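Local coordinates for predicted transcriptional regulator (Oenococcus oeni, PDB 3BY6), which probably binds DNA through a winged helix-turn-helix domain of the GntR family and so regulates transcription, at residues P36-T41 against T51-Y56. Residues are numbered along the deposited sequence; the frame is centred on the assembly and turned at random.
Sequences PSVRET and TVAKAY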
loop_
_atom_site.group_PDB
_atom_site.type_symbol
_atom_site.label_atom_id
_atom_site.label_comp_id
_atom_site.label_asym_id
_atom_site.label_seq_id
_atom_site.Cartn_x
_atom_site.Cartn_y
_atom_site.Cartn_z
ATOM N N PRO D 36 -18.712 15.677 -13.746
ATOM C CA PRO D 36 -19.856 16.169 -12.979
ATOM C C PRO D 36 -19.519 17.371 -12.097
ATOM O O PRO D 36 -18.351 17.602 -11.794
ATOM C CB PRO D 36 -20.235 14.978 -12.077
ATOM C CG PRO D 36 -19.649 13.808 -12.671
ATOM C CD PRO D 36 -18.521 14.230 -13.585
ATOM N N SER D 37 -20.543 18.104 -11.662
ATOM C CA SER D 37 -20.338 19.170 -10.678
ATOM C C SER D 37 -19.881 18.575 -9.341
ATOM O O SER D 37 -20.004 17.374 -9.112
ATOM C CB SER D 37 -21.606 20.043 -10.493
ATOM O OG SER D 37 -22.668 19.340 -9.880
ATOM N N VAL D 38 -19.335 19.431 -8.487
ATOM C CA VAL D 38 -18.950 19.076 -7.146
ATOM C C VAL D 38 -20.115 18.359 -6.437
ATOM O O VAL D 38 -19.925 17.348 -5.750
ATOM C CB VAL D 38 -18.504 20.338 -6.351
ATOM C CG1 VAL D 38 -18.531 20.097 -4.843
ATOM C CG2 VAL D 38 -17.117 20.773 -6.802
ATOM N N ARG D 39 -21.315 18.892 -6.632
ATOM C CA ARG D 39 -22.537 18.350 -6.052
ATOM C C ARG D 39 -22.882 16.965 -6.602
ATOM O O ARG D 39 -23.247 16.077 -5.856
ATOM C CB ARG D 39 -23.658 19.320 -6.370
ATOM C CG ARG D 39 -24.871 19.265 -5.500
ATOM C CD ARG D 39 -25.276 20.711 -5.186
ATOM N NE ARG D 39 -26.699 20.884 -4.905
ATOM C CZ ARG D 39 -27.220 21.912 -4.225
ATOM N NH1 ARG D 39 -26.432 22.878 -3.727
ATOM N NH2 ARG D 39 -28.544 21.968 -4.029
ATOM N N GLU D 40 -22.745 16.775 -7.905
ATOM C CA GLU D 40 -22.972 15.463 -8.509
ATOM C C GLU D 40 -21.928 14.419 -8.168
ATOM O O GLU D 40 -22.237 13.226 -8.112
ATOM C CB GLU D 40 -23.018 15.576 -10.002
ATOM C CG GLU D 40 -24.196 16.355 -10.431
ATOM C CD GLU D 40 -24.089 16.792 -11.856
ATOM O OE1 GLU D 40 -23.080 17.466 -12.216
ATOM O OE2 GLU D 40 -25.030 16.454 -12.603
ATOM N N THR D 41 -20.679 14.843 -8.015
ATOM C CA THR D 41 -19.654 13.912 -7.556
ATOM C C THR D 41 -19.877 13.547 -6.064
ATOM O O THR D 41 -19.774 12.394 -5.696
ATOM C CB THR D 41 -18.238 14.436 -7.888
ATOM O OG1 THR D 41 -18.112 14.491 -9.319
ATOM C CG2 THR D 41 -17.133 13.518 -7.295
ATOM N N THR D 51 -15.330 18.362 0.535
ATOM C CA THR D 51 -14.273 17.382 0.356
ATOM C C THR D 51 -14.043 17.187 -1.137
ATOM O O THR D 51 -12.916 17.210 -1.595
ATOM C CB THR D 51 -14.676 16.065 1.081
ATOM O OG1 THR D 51 -14.815 16.347 2.475
ATOM C CG2 THR D 51 -13.658 14.920 0.885
ATOM N N VAL D 52 -15.125 17.030 -1.892
ATOM C CA VAL D 52 -15.034 16.907 -3.342
ATOM C C VAL D 52 -14.422 18.184 -3.962
ATOM O O VAL D 52 -13.599 18.106 -4.881
ATOM C CB VAL D 52 -16.412 16.622 -3.966
ATOM C CG1 VAL D 52 -16.363 16.789 -5.520
ATOM C CG2 VAL D 52 -16.907 15.214 -3.554
ATOM N N ALA D 53 -14.801 19.349 -3.434
ATOM C CA ALA D 53 -14.193 20.602 -3.849
ATOM C C ALA D 53 -12.683 20.617 -3.597
ATOM O O ALA D 53 -11.946 21.113 -4.430
ATOM C CB ALA D 53 -14.861 21.761 -3.167
ATOM N N LYS D 54 -12.211 20.075 -2.467
ATOM C CA LYS D 54 -10.761 19.990 -2.232
ATOM C C LYS D 54 -10.112 19.024 -3.231
ATOM O O LYS D 54 -9.008 19.257 -3.683
ATOM C CB LYS D 54 -10.397 19.578 -0.788
ATOM C CG LYS D 54 -11.090 20.358 0.321
ATOM C CD LYS D 54 -10.321 20.386 1.680
ATOM C CE LYS D 54 -9.814 19.019 2.161
ATOM N NZ LYS D 54 -8.665 19.197 3.154
ATOM N N ALA D 55 -10.805 17.944 -3.571
ATOM C CA ALA D 55 -10.279 16.982 -4.521
ATOM C C ALA D 55 -10.111 17.613 -5.902
ATOM O O ALA D 55 -9.085 17.447 -6.551
ATOM C CB ALA D 55 -11.198 15.783 -4.598
ATOM N N TYR D 56 -11.143 18.335 -6.348
ATOM C CA TYR D 56 -11.129 19.007 -7.644
ATOM C C TYR D 56 -9.995 20.017 -7.734
ATOM O O TYR D 56 -9.258 20.056 -8.709
ATOM C CB TYR D 56 -12.490 19.678 -7.885
ATOM C CG TYR D 56 -13.560 18.774 -8.499
ATOM C CD1 TYR D 56 -13.408 17.377 -8.566
ATOM C CD2 TYR D 56 -14.756 19.330 -8.998
ATOM C CE1 TYR D 56 -14.421 16.567 -9.123
ATOM C CE2 TYR D 56 -15.735 18.538 -9.577
ATOM C CZ TYR D 56 -15.572 17.160 -9.636
ATOM O OH TYR D 56 -16.565 16.393 -10.225
#
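Val38 and Val52 meet through their CG1 methyls, 4.0 Å apart, as the two side chains run past each other in opposite directions. In Val52, CG1 stands anti to the backbone N (chi1 168°), which places this methyl between the helices: it packs against Thr41 CG2 and the carbonyl oxygen of Val38, and it also sits over the centre of one face of the Tyr56 ring. The second branch of Val38 serves the same ring, its CG2 lying 3.5 Å from Tyr56 CD2, while Val38 CG1 lies beside Ala53 N and, more distantly, Ala53 CB. The helices joined here, 38-45 and 49-61, follow one another through a short turn and form the helix-turn-helix of the GntR winged-helix domain, in which the second helix is generally the one that reads DNA. Val52 also touches Leu16 of helix 12-25, which completes the three-helix bundle. At the polar edge Tyr56 OH donates to Pro36 O at 2.7 Å, approaching from above the carbonyl plane with a C=O...O angle of 134°. Thr41 OG1 comes tip to tip with the same hydroxyl, 2.6 Å from Tyr56 OH. A phenylalanine in place of Tyr56 would keep the ring against Val52 CG1 and Val38 CG2 but would probably leave Pro36 O and Thr41 OG1 without this shared partner. Next to Pro36, Ser37 and Glu40 form a capping box that starts helix 38-45: Ser37 OG accepts from Glu40 N at 3.2 Å, and Glu40 OE1 receives Ser37 N on its anti lone pair at 2.7 Å.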